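Local coordinates for protein histidinol-phosphatase (Listeria monocytogenes serotype 4b str. H7858, PDB 6NLR) that probably hydrolyses L-histidinol phosphate to L-histidinol and phosphate in histidine biosynthesis, using a trinuclear metal centre in a PHP-domain barrel, at residues 40-45 / 63-68; 119-124 / 179-184; 222-227 / 235-240. All coordinates share one frame; numbering follows the deposited sequence.

Contact 1 (40-45 / 63-68). With MN (manganese (II) ion), chain D.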
ATOM      1  N   HIS A  40       6.764   3.960  -4.799  1.00 22.82           N
ATOM      2  CA  HIS A  40       6.954   2.527  -5.133  1.00 25.68           C
ATOM      3  C   HIS A  40       8.433   2.201  -5.331  1.00 26.95           C
ATOM      4  O   HIS A  40       9.084   2.856  -6.176  1.00 26.78           O
ATOM      5  CB  HIS A  40       6.190   2.179  -6.394  1.00 28.88           C
ATOM      6  CG  HIS A  40       4.734   2.351  -6.214  1.00 27.61           C
ATOM      7  ND1 HIS A  40       3.995   1.463  -5.465  1.00 32.07           N
ATOM      8  CD2 HIS A  40       3.890   3.290  -6.683  1.00 28.92           C
ATOM      9  CE1 HIS A  40       2.728   1.842  -5.484  1.00 28.30           C
ATOM     10  NE2 HIS A  40       2.645   2.962  -6.221  1.00 29.91           N
ATOM     11  N   ALA A  41       8.951   1.219  -4.592  1.00 27.74           N
ATOM     12  CA  ALA A  41      10.337   0.728  -4.767  1.00 26.39           C
ATOM     13  C   ALA A  41      10.431   0.029  -6.115  1.00 25.64           C
ATOM     14  O   ALA A  41       9.483  -0.640  -6.506  1.00 27.73           O
ATOM     15  CB  ALA A  41      10.726  -0.214  -3.658  1.00 26.96           C
ATOM     16  N   PRO A  42      11.561   0.140  -6.841  1.00 24.96           N
ATOM     17  CA  PRO A  42      11.783  -0.641  -8.058  1.00 27.27           C
ATOM     18  C   PRO A  42      11.549  -2.154  -7.878  1.00 28.32           C
ATOM     19  O   PRO A  42      11.934  -2.697  -6.847  1.00 26.26           O
ATOM     20  CB  PRO A  42      13.264  -0.378  -8.380  1.00 28.63           C
ATOM     21  CG  PRO A  42      13.533   0.992  -7.788  1.00 29.10           C
ATOM     22  CD  PRO A  42      12.686   1.032  -6.525  1.00 26.95           C
ATOM     23  N   LEU A  43      10.906  -2.802  -8.858  1.00 26.84           N
ATOM     24  CA  LEU A  43      10.650  -4.273  -8.802  1.00 29.54           C
ATOM     25  C   LEU A  43      11.930  -5.033  -9.128  1.00 31.54           C
ATOM     26  O   LEU A  43      12.758  -4.496  -9.837  1.00 34.57           O
ATOM     27  CB  LEU A  43       9.553  -4.669  -9.779  1.00 30.80           C
ATOM     28  CG  LEU A  43       8.197  -4.012  -9.549  1.00 29.65           C
ATOM     29  CD1 LEU A  43       7.217  -4.471 -10.616  1.00 32.43           C
ATOM     30  CD2 LEU A  43       7.672  -4.350  -8.174  1.00 31.98           C
ATOM     31  N   SER A  44      12.091  -6.236  -8.584  1.00 31.64           N
ATOM     32  CA  SER A  44      13.124  -7.215  -9.003  1.00 31.64           C
ATOM     33  C   SER A  44      12.997  -7.439 -10.518  1.00 33.47           C
ATOM     34  O   SER A  44      11.866  -7.712 -10.978  1.00 30.32           O
ATOM     35  CB  SER A  44      12.981  -8.506  -8.229  1.00 31.16           C
ATOM     36  OG  SER A  44      13.379  -9.607  -9.025  1.00 33.70           O
ATOM     37  N   SER A  45      14.101  -7.340 -11.268  1.00 32.94           N
ATOM     38  CA  SER A  45      14.132  -7.679 -12.713  1.00 35.54           C
ATOM     39  C   SER A  45      13.817  -9.173 -12.904  1.00 36.09           C
ATOM     40  O   SER A  45      13.191  -9.498 -13.930  1.00 34.13           O
ATOM     41  CB  SER A  45      15.442  -7.282 -13.358  1.00 39.60           C
ATOM     42  OG  SER A  45      16.526  -7.937 -12.717  1.00 46.18           O
HETATM   43  N   MSE A  63       9.402   3.116 -10.440  1.00 35.48           N
HETATM   44  CA  MSE A  63      10.575   3.684 -11.079  1.00 37.72           C
HETATM   45  C   MSE A  63      11.658   2.611 -11.245  1.00 36.66           C
HETATM   46  O   MSE A  63      11.576   1.528 -10.657  1.00 34.81           O
HETATM   47  CB  MSE A  63      11.081   4.852 -10.224  1.00 39.58           C
HETATM   48  CG  MSE A  63      11.764   4.419  -8.942  1.00 41.03           C
HETATM   49 SE   MSE A  63      12.191   5.935  -7.761  1.00 45.57          SE
HETATM   50  CE  MSE A  63      11.054   5.704  -6.213  1.00 37.65           C
ATOM     51  N   ALA A  64      12.681   2.943 -12.044  1.00 37.47           N
ATOM     52  CA  ALA A  64      13.852   2.102 -12.232  1.00 41.65           C
ATOM     53  C   ALA A  64      14.864   2.359 -11.117  1.00 37.51           C
ATOM     54  O   ALA A  64      14.865   3.421 -10.510  1.00 34.48           O
ATOM     55  CB  ALA A  64      14.472   2.385 -13.585  1.00 45.40           C
HETATM   56  N   MSE A  65      15.748   1.384 -10.902  1.00 36.18           N
HETATM   57  CA  MSE A  65      16.850   1.507  -9.959  1.00 38.48           C
HETATM   58  C   MSE A  65      17.649   2.783 -10.235  1.00 35.88           C
HETATM   59  O   MSE A  65      18.020   3.491  -9.312  1.00 34.83           O
HETATM   60  CB  MSE A  65      17.747   0.264 -10.037  1.00 41.22           C
HETATM   61  CG  MSE A  65      17.125  -0.985  -9.426  1.00 46.86           C
HETATM   62 SE   MSE A  65      16.964  -0.932  -7.442  1.00 49.60          SE
HETATM   63  CE  MSE A  65      18.861  -0.725  -6.958  1.00 63.25           C
ATOM     64  N   SER A  66      17.887   3.098 -11.512  1.00 37.05           N
ATOM     65  CA  SER A  66      18.705   4.247 -11.867  1.00 37.74           C
ATOM     66  C   SER A  66      18.028   5.570 -11.468  1.00 37.18           C
ATOM     67  O   SER A  66      18.730   6.580 -11.399  1.00 38.96           O
ATOM     68  CB  SER A  66      19.038   4.224 -13.328  1.00 41.03           C
ATOM     69  OG  SER A  66      17.852   4.230 -14.096  1.00 42.65           O
ATOM     70  N   ASP A  67      16.715   5.591 -11.226  1.00 36.63           N
ATOM     71  CA  ASP A  67      16.015   6.834 -10.793  1.00 37.68           C
ATOM     72  C   ASP A  67      16.251   7.121  -9.306  1.00 34.86           C
ATOM     73  O   ASP A  67      15.977   8.256  -8.895  1.00 34.83           O
ATOM     74  CB  ASP A  67      14.504   6.754 -11.037  1.00 40.14           C
ATOM     75  CG  ASP A  67      14.133   6.711 -12.509  1.00 43.38           C
ATOM     76  OD1 ASP A  67      14.689   7.513 -13.266  1.00 45.16           O
ATOM     77  OD2 ASP A  67      13.290   5.854 -12.883  1.00 52.99           O
ATOM     78  N   LEU A  68      16.680   6.132  -8.511  1.00 32.05           N
ATOM     79  CA  LEU A  68      16.741   6.270  -7.033  1.00 33.37           C
ATOM     80  C   LEU A  68      17.558   7.491  -6.610  1.00 30.44           C
ATOM     81  O   LEU A  68      17.091   8.244  -5.772  1.00 30.00           O
ATOM     82  CB  LEU A  68      17.281   4.988  -6.388  1.00 36.64           C
ATOM     83  CG  LEU A  68      16.306   3.820  -6.359  1.00 36.79           C
ATOM     84  CD1 LEU A  68      16.980   2.553  -5.846  1.00 40.60           C
ATOM     85  CD2 LEU A  68      15.081   4.160  -5.526  1.00 36.92           C
TER
HETATM   86 MN    MN D 301       0.864   3.828  -7.032  0.83 27.66          MN
HETATM   87  O   HOH W   1       8.055   4.235  -8.255  1.00 29.87           O
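The carbonyl oxygen of His40 takes a hydrogen bond from a water at 2.7 Å, and the same water accepts from Met63 N, so one solvent molecule joins the two backbones. His40 O is also approached by a carbon of the other segment: Met63 CE, the methyl of a selenomethionine, lies 3.5 Å from it. Beyond this bridge the contact is carried by Pro42, whose ring is wedged against the bend at 63-68. Its CA sits 3.4 Å from Met63 O, a CA-H...O contact well short of straight (123° at the hydrogen). Pro42 CB and CG both meet the selenium of Met65, CB at 3.9 Å, while Pro42 CG also rests on the CG of Met63. A chi2 of -70° bends the chain of Met65 so that SE lies against the proline ring. CD2 of Leu68 comes up to Pro42 CD at 4.1 Å. The bend itself is held from within: Asp67 OD2 accepts from Ala64 N on its anti side, and Asp67 N returns a bond to Ala64 O. The imidazole of His40 leads the other way, its NE2 binding a manganese ion at 2.1 Å, a site completed by His14 and His260. The contact thus packs the loop leaving strand 34-40, which ends at this metal ligand, against the lead-in to helix 68-81; Phe92 of strand 87-95 touches Met63 and Leu68, and Tyr111 of helix 101-111 touches Met65 and Leu68.

Contact 2 (119-124 / 179-184). With MN (manganese (II) ion), chain E.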
ATOM      1  N   VAL A 119       6.111   1.688   4.016  1.00 22.51           N
ATOM      2  CA  VAL A 119       4.901   0.844   3.967  1.00 20.12           C
ATOM      3  C   VAL A 119       5.301  -0.437   3.241  1.00 20.50           C
ATOM      4  O   VAL A 119       6.008  -0.352   2.208  1.00 21.29           O
ATOM      5  CB  VAL A 119       3.752   1.608   3.285  1.00 20.49           C
ATOM      6  CG1 VAL A 119       2.543   0.729   3.108  1.00 19.96           C
ATOM      7  CG2 VAL A 119       3.362   2.858   4.067  1.00 21.32           C
ATOM      8  N   LEU A 120       4.904  -1.585   3.773  1.00 19.90           N
ATOM      9  CA  LEU A 120       5.084  -2.876   3.078  1.00 20.96           C
ATOM     10  C   LEU A 120       3.719  -3.293   2.556  1.00 21.04           C
ATOM     11  O   LEU A 120       2.805  -3.461   3.381  1.00 20.57           O
ATOM     12  CB  LEU A 120       5.667  -3.903   4.043  1.00 20.37           C
ATOM     13  CG  LEU A 120       5.939  -5.279   3.445  1.00 20.69           C
ATOM     14  CD1 LEU A 120       7.053  -5.210   2.423  1.00 20.92           C
ATOM     15  CD2 LEU A 120       6.270  -6.278   4.553  1.00 23.05           C
ATOM     16  N   SER A 121       3.612  -3.432   1.242  1.00 20.09           N
ATOM     17  CA  SER A 121       2.338  -3.644   0.517  1.00 20.27           C
ATOM     18  C   SER A 121       2.417  -4.908  -0.343  1.00 19.38           C
ATOM     19  O   SER A 121       3.433  -5.109  -1.036  1.00 18.97           O
ATOM     20  CB  SER A 121       2.015  -2.451  -0.334  1.00 21.12           C
ATOM     21  OG  SER A 121       1.673  -1.361   0.493  1.00 23.27           O
ATOM     22  N   LEU A 122       1.340  -5.672  -0.354  1.00 19.42           N
ATOM     23  CA  LEU A 122       1.144  -6.796  -1.304  1.00 21.07           C
ATOM     24  C   LEU A 122       0.296  -6.316  -2.499  1.00 19.47           C
ATOM     25  O   LEU A 122      -0.897  -5.952  -2.293  1.00 17.81           O
ATOM     26  CB  LEU A 122       0.490  -7.953  -0.552  1.00 20.38           C
ATOM     27  CG  LEU A 122       0.307  -9.224  -1.368  1.00 22.40           C
ATOM     28  CD1 LEU A 122       1.658  -9.885  -1.641  1.00 25.64           C
ATOM     29  CD2 LEU A 122      -0.647 -10.160  -0.666  1.00 23.62           C
ATOM     30  N   HIS A 123       0.853  -6.393  -3.710  1.00 18.04           N
ATOM     31  CA  HIS A 123       0.187  -5.953  -4.972  1.00 19.75           C
ATOM     32  C   HIS A 123       0.113  -7.088  -5.999  1.00 20.78           C
ATOM     33  O   HIS A 123      -0.647  -6.932  -6.973  1.00 19.56           O
ATOM     34  CB  HIS A 123       0.909  -4.761  -5.618  1.00 20.65           C
ATOM     35  CG  HIS A 123       0.949  -3.514  -4.798  1.00 21.70           C
ATOM     36  ND1 HIS A 123       2.146  -2.917  -4.443  1.00 23.73           N
ATOM     37  CD2 HIS A 123      -0.022  -2.753  -4.254  1.00 21.47           C
ATOM     38  CE1 HIS A 123       1.903  -1.839  -3.719  1.00 22.53           C
ATOM     39  NE2 HIS A 123       0.594  -1.733  -3.570  1.00 23.41           N
ATOM     40  N   PHE A 124       0.874  -8.167  -5.821  1.00 21.14           N
ATOM     41  CA  PHE A 124       0.995  -9.265  -6.808  1.00 22.21           C
ATOM     42  C   PHE A 124       0.833 -10.612  -6.099  1.00 22.22           C
ATOM     43  O   PHE A 124       1.397 -10.815  -5.007  1.00 22.17           O
ATOM     44  CB  PHE A 124       2.350  -9.220  -7.512  1.00 24.63           C
ATOM     45  CG  PHE A 124       2.593  -8.000  -8.363  1.00 25.11           C
ATOM     46  CD1 PHE A 124       2.137  -7.950  -9.669  1.00 25.17           C
ATOM     47  CD2 PHE A 124       3.320  -6.923  -7.862  1.00 24.72           C
ATOM     48  CE1 PHE A 124       2.387  -6.833 -10.454  1.00 26.71           C
ATOM     49  CE2 PHE A 124       3.547  -5.802  -8.639  1.00 25.12           C
ATOM     50  CZ  PHE A 124       3.077  -5.759  -9.929  1.00 26.81           C
HETATM   51  N   MSE A 179       1.870  -1.941   7.524  1.00 20.87           N
HETATM   52  CA  MSE A 179       1.407  -2.809   6.455  1.00 21.22           C
HETATM   53  C   MSE A 179       0.393  -2.025   5.629  1.00 20.95           C
HETATM   54  O   MSE A 179      -0.567  -1.494   6.182  1.00 20.07           O
HETATM   55  CB  MSE A 179       0.761  -4.087   7.004  1.00 24.07           C
HETATM   56  CG  MSE A 179       1.626  -4.859   8.007  1.00 26.01           C
HETATM   57 SE   MSE A 179       3.305  -5.567   7.194  1.00 27.37          SE
HETATM   58  CE  MSE A 179       4.634  -4.265   7.836  1.00 26.00           C
ATOM     59  N   GLY A 180       0.607  -2.006   4.311  1.00 19.81           N
ATOM     60  CA  GLY A 180      -0.199  -1.243   3.380  1.00 19.39           C
ATOM     61  C   GLY A 180      -1.566  -1.856   3.108  1.00 20.24           C
ATOM     62  O   GLY A 180      -1.656  -3.086   2.970  1.00 21.32           O
ATOM     63  N   HIS A 181      -2.590  -1.002   3.029  1.00 21.16           N
ATOM     64  CA  HIS A 181      -3.988  -1.303   2.597  1.00 21.56           C
ATOM     65  C   HIS A 181      -4.314  -2.804   2.671  1.00 22.95           C
ATOM     66  O   HIS A 181      -4.453  -3.416   1.601  1.00 22.05           O
ATOM     67  CB  HIS A 181      -4.221  -0.729   1.184  1.00 22.74           C
ATOM     68  CG  HIS A 181      -3.096  -0.934   0.217  1.00 22.44           C
ATOM     69  ND1 HIS A 181      -2.562  -2.197  -0.038  1.00 19.89           N
ATOM     70  CD2 HIS A 181      -2.434  -0.051  -0.586  1.00 22.59           C
ATOM     71  CE1 HIS A 181      -1.608  -2.076  -0.964  1.00 24.71           C
ATOM     72  NE2 HIS A 181      -1.501  -0.767  -1.317  1.00 21.83           N
ATOM     73  N   ILE A 182      -4.548  -3.373   3.867  1.00 22.57           N
ATOM     74  CA  ILE A 182      -4.622  -4.858   4.029  1.00 23.19           C
ATOM     75  C   ILE A 182      -5.980  -5.461   3.617  1.00 24.47           C
ATOM     76  O   ILE A 182      -6.231  -6.616   4.009  1.00 30.13           O
ATOM     77  CB  ILE A 182      -4.249  -5.313   5.446  1.00 23.77           C
ATOM     78  CG1 ILE A 182      -5.214  -4.781   6.508  1.00 25.60           C
ATOM     79  CG2 ILE A 182      -2.798  -4.992   5.747  1.00 25.00           C
ATOM     80  CD1 ILE A 182      -5.162  -5.574   7.811  1.00 26.76           C
ATOM     81  N   SER A 183      -6.817  -4.779   2.843  1.00 22.25           N
ATOM     82  CA  SER A 183      -8.011  -5.411   2.223  1.00 21.59           C
ATOM     83  C   SER A 183      -8.066  -5.039   0.735  1.00 21.51           C
ATOM     84  O   SER A 183      -9.194  -4.809   0.209  1.00 19.33           O
ATOM     85  CB  SER A 183      -9.275  -5.013   2.952  1.00 23.76           C
ATOM     86  OG  SER A 183      -9.462  -3.599   2.896  1.00 22.41           O
ATOM     87  N   LEU A 184      -6.905  -4.996   0.080  1.00 20.01           N
ATOM     88  CA  LEU A 184      -6.788  -4.568  -1.345  1.00 20.76           C
ATOM     89  C   LEU A 184      -7.545  -5.554  -2.252  1.00 21.33           C
ATOM     90  O   LEU A 184      -7.874  -5.179  -3.377  1.00 21.97           O
ATOM     91  CB  LEU A 184      -5.317  -4.468  -1.763  1.00 21.30           C
ATOM     92  CG  LEU A 184      -5.084  -3.795  -3.124  1.00 20.57           C
ATOM     93  CD1 LEU A 184      -5.405  -2.301  -3.049  1.00 21.97           C
ATOM     94  CD2 LEU A 184      -3.648  -3.994  -3.577  1.00 21.77           C
TER
HETATM   95 MN    MN E 302      -0.232   0.037  -2.834  0.78 16.40          MN
HETATM   96  O   HOH W   2      -0.452  -5.252   2.008  1.00 16.12           O
HETATM   97  O   HOH W   3      -2.280  -5.255   0.012  1.00 17.20           O
HETATM   98  O   HOH W   4      -2.244  -0.351  -3.927  1.00 42.97           O
HETATM   99  O   HOH W   5      -0.705   1.715  -2.385  1.00 18.48           O
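The imidazoles of His123 and His181 meet rim to rim, neither over the face of the other, with planes 57° apart. Leu184 CD1 lies over the centre of one face of the His181 ring, 4.1 Å above its plane; at that ring's edge are His123 NE2 and a water. Leu184 also serves the other ring, its CD2 standing at the edge of His123, 3.9 Å from CD2. The two NE2 atoms are only 3.2 Å apart because both bind the same manganese ion, each at 2.1 Å. A water also binds the metal, its oxygen 2.3 Å from the manganese, and Glu93 is a further protein ligand. Asp95 accepts from His123 ND1, which fixes the ring's rotation and would probably make its NE2 a stronger donor to the metal. The CG of His181 is set between its backbone N and carbonyl carbon (chi1 42°), which starts the ring back toward strand 117-127. At the start of the loop, Gly180 N donates to Leu120 O at 2.8 Å, almost straight at 176° but from above the carbonyl plane. Val119 CG1 presses tightly on Gly180 CA, at 3.4 Å, and Ser121 OG, hydrogen-bonded to Glu93, packs beside the same carbon. Farther along, one water links Leu122 N to Gly180 O and another, more loosely, Leu122 O to His181 O. Leu120 and Met179 lie side by side, turned toward Ser166 and Ile167 of helix 152-168. The contact joins strand 117-127, hydrogen-bonded on its other flank to strand 87-95, to the end of strand 178-179 and the loop after it, with strand 220-224 alongside.

Contact 3 (222-227 / 235-240)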
ATOM      1  N   ASP A 222      -1.661   0.903   7.771  1.00 23.53           N
ATOM      2  CA  ASP A 222      -2.073   1.930   6.781  1.00 23.72           C
ATOM      3  C   ASP A 222      -3.600   1.978   6.802  1.00 24.12           C
ATOM      4  O   ASP A 222      -4.218   0.971   6.400  1.00 26.40           O
ATOM      5  CB  ASP A 222      -1.474   1.527   5.430  1.00 23.81           C
ATOM      6  CG  ASP A 222      -1.732   2.401   4.207  1.00 25.53           C
ATOM      7  OD1 ASP A 222      -1.657   3.631   4.343  1.00 28.04           O
ATOM      8  OD2 ASP A 222      -1.938   1.810   3.100  1.00 26.95           O
ATOM      9  N   PHE A 223      -4.195   3.057   7.301  1.00 23.47           N
ATOM     10  CA  PHE A 223      -5.659   3.279   7.187  1.00 23.10           C
ATOM     11  C   PHE A 223      -5.844   4.048   5.879  1.00 22.51           C
ATOM     12  O   PHE A 223      -5.703   5.288   5.849  1.00 22.51           O
ATOM     13  CB  PHE A 223      -6.252   4.015   8.389  1.00 26.55           C
ATOM     14  CG  PHE A 223      -7.744   4.220   8.286  1.00 30.08           C
ATOM     15  CD1 PHE A 223      -8.285   5.222   7.480  1.00 34.49           C
ATOM     16  CD2 PHE A 223      -8.619   3.409   8.982  1.00 36.70           C
ATOM     17  CE1 PHE A 223      -9.650   5.419   7.392  1.00 37.96           C
ATOM     18  CE2 PHE A 223      -9.993   3.595   8.879  1.00 41.21           C
ATOM     19  CZ  PHE A 223     -10.510   4.596   8.083  1.00 39.49           C
ATOM     20  N   ASN A 224      -6.101   3.299   4.808  1.00 20.88           N
ATOM     21  CA  ASN A 224      -5.963   3.794   3.419  1.00 21.51           C
ATOM     22  C   ASN A 224      -7.348   4.174   2.854  1.00 23.17           C
ATOM     23  O   ASN A 224      -8.235   3.302   2.754  1.00 21.67           O
ATOM     24  CB  ASN A 224      -5.164   2.767   2.638  1.00 21.88           C
ATOM     25  CG  ASN A 224      -4.780   3.217   1.248  1.00 24.35           C
ATOM     26  OD1 ASN A 224      -5.605   3.776   0.523  1.00 22.14           O
ATOM     27  ND2 ASN A 224      -3.528   2.966   0.888  1.00 20.60           N
ATOM     28  N   THR A 225      -7.525   5.440   2.493  1.00 21.22           N
ATOM     29  CA  THR A 225      -8.815   6.010   2.030  1.00 24.69           C
ATOM     30  C   THR A 225      -8.954   5.950   0.510  1.00 24.90           C
ATOM     31  O   THR A 225     -10.054   6.281   0.016  1.00 23.89           O
ATOM     32  CB  THR A 225      -9.011   7.430   2.566  1.00 25.57           C
ATOM     33  OG1 THR A 225      -7.915   8.230   2.083  1.00 28.73           O
ATOM     34  CG2 THR A 225      -9.105   7.413   4.082  1.00 25.50           C
ATOM     35  N   ALA A 226      -7.946   5.468  -0.214  1.00 23.89           N
ATOM     36  CA  ALA A 226      -7.977   5.438  -1.699  1.00 27.10           C
ATOM     37  C   ALA A 226      -9.214   4.672  -2.196  1.00 27.11           C
ATOM     38  O   ALA A 226      -9.768   5.064  -3.212  1.00 29.30           O
ATOM     39  CB  ALA A 226      -6.716   4.820  -2.245  1.00 26.06           C
ATOM     40  N   GLY A 227      -9.600   3.598  -1.507  1.00 32.04           N
ATOM     41  CA  GLY A 227     -10.715   2.722  -1.906  1.00 32.70           C
ATOM     42  C   GLY A 227     -12.028   3.475  -2.014  1.00 34.24           C
ATOM     43  O   GLY A 227     -12.870   3.077  -2.872  1.00 33.21           O
ATOM     44  N   GLU A 235     -14.932   1.582  -0.375  1.00 41.81           N
ATOM     45  CA  GLU A 235     -14.628   1.218   1.032  1.00 36.79           C
ATOM     46  C   GLU A 235     -13.192   1.630   1.424  1.00 31.78           C
ATOM     47  O   GLU A 235     -12.313   1.643   0.553  1.00 29.27           O
ATOM     48  CB  GLU A 235     -14.848  -0.295   1.152  1.00 42.56           C
ATOM     49  CG  GLU A 235     -14.888  -0.794   2.575  1.00 50.65           C
ATOM     50  CD  GLU A 235     -15.837  -0.008   3.453  1.00 56.29           C
ATOM     51  OE1 GLU A 235     -15.459   1.139   3.908  1.00 42.80           O
ATOM     52  OE2 GLU A 235     -16.955  -0.528   3.655  1.00 66.44           O
ATOM     53  N   THR A 236     -12.962   1.915   2.711  1.00 25.16           N
ATOM     54  CA  THR A 236     -11.591   2.101   3.267  1.00 26.64           C
ATOM     55  C   THR A 236     -10.885   0.748   3.305  1.00 22.52           C
ATOM     56  O   THR A 236     -11.556  -0.294   3.392  1.00 20.08           O
ATOM     57  CB  THR A 236     -11.578   2.748   4.653  1.00 24.75           C
ATOM     58  OG1 THR A 236     -12.337   1.877   5.491  1.00 28.52           O
ATOM     59  CG2 THR A 236     -12.145   4.152   4.641  1.00 27.60           C
ATOM     60  N   TYR A 237      -9.564   0.774   3.242  1.00 22.38           N
ATOM     61  CA  TYR A 237      -8.718  -0.416   3.476  1.00 22.33           C
ATOM     62  C   TYR A 237      -8.048  -0.202   4.822  1.00 24.55           C
ATOM     63  O   TYR A 237      -7.140   0.636   4.913  1.00 22.04           O
ATOM     64  CB  TYR A 237      -7.636  -0.609   2.396  1.00 24.28           C
ATOM     65  CG  TYR A 237      -8.027  -0.457   0.941  1.00 25.49           C
ATOM     66  CD1 TYR A 237      -8.815  -1.390   0.291  1.00 25.71           C
ATOM     67  CD2 TYR A 237      -7.532   0.589   0.168  1.00 29.62           C
ATOM     68  CE1 TYR A 237      -9.128  -1.274  -1.058  1.00 27.62           C
ATOM     69  CE2 TYR A 237      -7.794   0.700  -1.191  1.00 25.87           C
ATOM     70  CZ  TYR A 237      -8.582  -0.247  -1.813  1.00 28.91           C
ATOM     71  OH  TYR A 237      -8.848  -0.185  -3.151  1.00 34.21           O
ATOM     72  N   PRO A 238      -8.433  -0.929   5.900  1.00 24.92           N
ATOM     73  CA  PRO A 238      -9.489  -1.938   5.875  1.00 23.40           C
ATOM     74  C   PRO A 238     -10.858  -1.323   6.181  1.00 23.98           C
ATOM     75  O   PRO A 238     -10.969  -0.134   6.496  1.00 24.80           O
ATOM     76  CB  PRO A 238      -9.006  -2.910   6.950  1.00 26.62           C
ATOM     77  CG  PRO A 238      -8.258  -2.038   7.960  1.00 27.12           C
ATOM     78  CD  PRO A 238      -7.799  -0.810   7.217  1.00 27.10           C
ATOM     79  N   PRO A 239     -11.948  -2.110   6.107  1.00 22.56           N
ATOM     80  CA  PRO A 239     -13.268  -1.658   6.539  1.00 24.30           C
ATOM     81  C   PRO A 239     -13.428  -1.603   8.070  1.00 25.95           C
ATOM     82  O   PRO A 239     -12.625  -2.127   8.800  1.00 23.56           O
ATOM     83  CB  PRO A 239     -14.229  -2.690   5.952  1.00 24.10           C
ATOM     84  CG  PRO A 239     -13.413  -3.911   5.730  1.00 26.14           C
ATOM     85  CD  PRO A 239     -11.967  -3.485   5.604  1.00 25.28           C
ATOM     86  N   LYS A 240     -14.507  -0.965   8.497  1.00 25.43           N
ATOM     87  CA  LYS A 240     -14.841  -0.666   9.909  1.00 29.97           C
ATOM     88  C   LYS A 240     -14.716  -1.922  10.789  1.00 27.83           C
ATOM     89  O   LYS A 240     -14.129  -1.805  11.862  1.00 25.72           O
ATOM     90  CB  LYS A 240     -16.237  -0.062   9.980  1.00 31.26           C
ATOM     91  CG  LYS A 240     -16.721   0.353  11.359  1.00 39.53           C
ATOM     92  CD  LYS A 240     -15.808   1.263  12.095  1.00 46.24           C
ATOM     93  CE  LYS A 240     -16.420   1.711  13.405  1.00 52.66           C
ATOM     94  NZ  LYS A 240     -17.706   2.414  13.201  1.00 58.11           N
TER
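Asn224 carries CG anti to its backbone N (chi1 -172°), and Tyr237 carries its own anti to the carbonyl carbon (chi1 -45°); across the hydrogen-bonded pair that their backbones form, the two side chains lie side by side, pointing the same way. The amide stands at the edge of the phenol ring, planes 70° apart, with Asn224 OD1 3.7 Å from Tyr237 CD2. The backbone pair is antiparallel: Asn224 N donates to Tyr237 O and Tyr237 N to Asn224 O, both at 2.9 Å. The amide of Asn224 is gripped at both ends. OD1 accepts from Ala226 N in the carbonyl plane, closing an Asx turn, while ND2 donates to Asp222 OD2 on its syn side and also to Asp258, a cobalt ligand. Past the turn, Gly227 N comes 3.4 Å from Tyr237 CE2, and Gly227 CA makes a short CH...O contact of 3.1 Å with Glu235 O. The ring of Phe223 meets Thr236, CZ lying 3.8 Å from CG2, and Tyr272 packs edge to face against it. Thr236 OG1 donates to Pro238 O, from above the carbonyl plane, and Lys275 reaches the same hydroxyl; the peptide bond before Pro238 is cis. Asp222 OD2 accepts from His181 N as well, helping to position the loop that carries His181, a manganese ligand. A strand C-terminal end followed by a loop that folds back over it, with Asp222 and Asn224 second-shell to the metals through His181 and Asp258, fits the active-site end of a PHP-domain barrel.

Going from the N terminus, the contacts follow in series, none nesting in or crossing another. Contact 1 closes a short excursion after strand 34-40 that holds two small helices and returns at helix 68-81. Contact 2 closes the longest loop, spanning helices 138-149 and 152-168, and brings strand 117-127 of the mixed sheet to 178-179, an edge strand of the three-stranded parallel sheet. Contact 3 is a tight local return between strand 220-224 and helix 240-248. Contacts 2 and 3 touch through probable hydrogen bonds at Asp222; contacts 1 and 2 meet where His40 packs on His123. Contacts 1 and 3 stay about 9 Å apart at their nearest atoms, on opposite sides of the chain's centre.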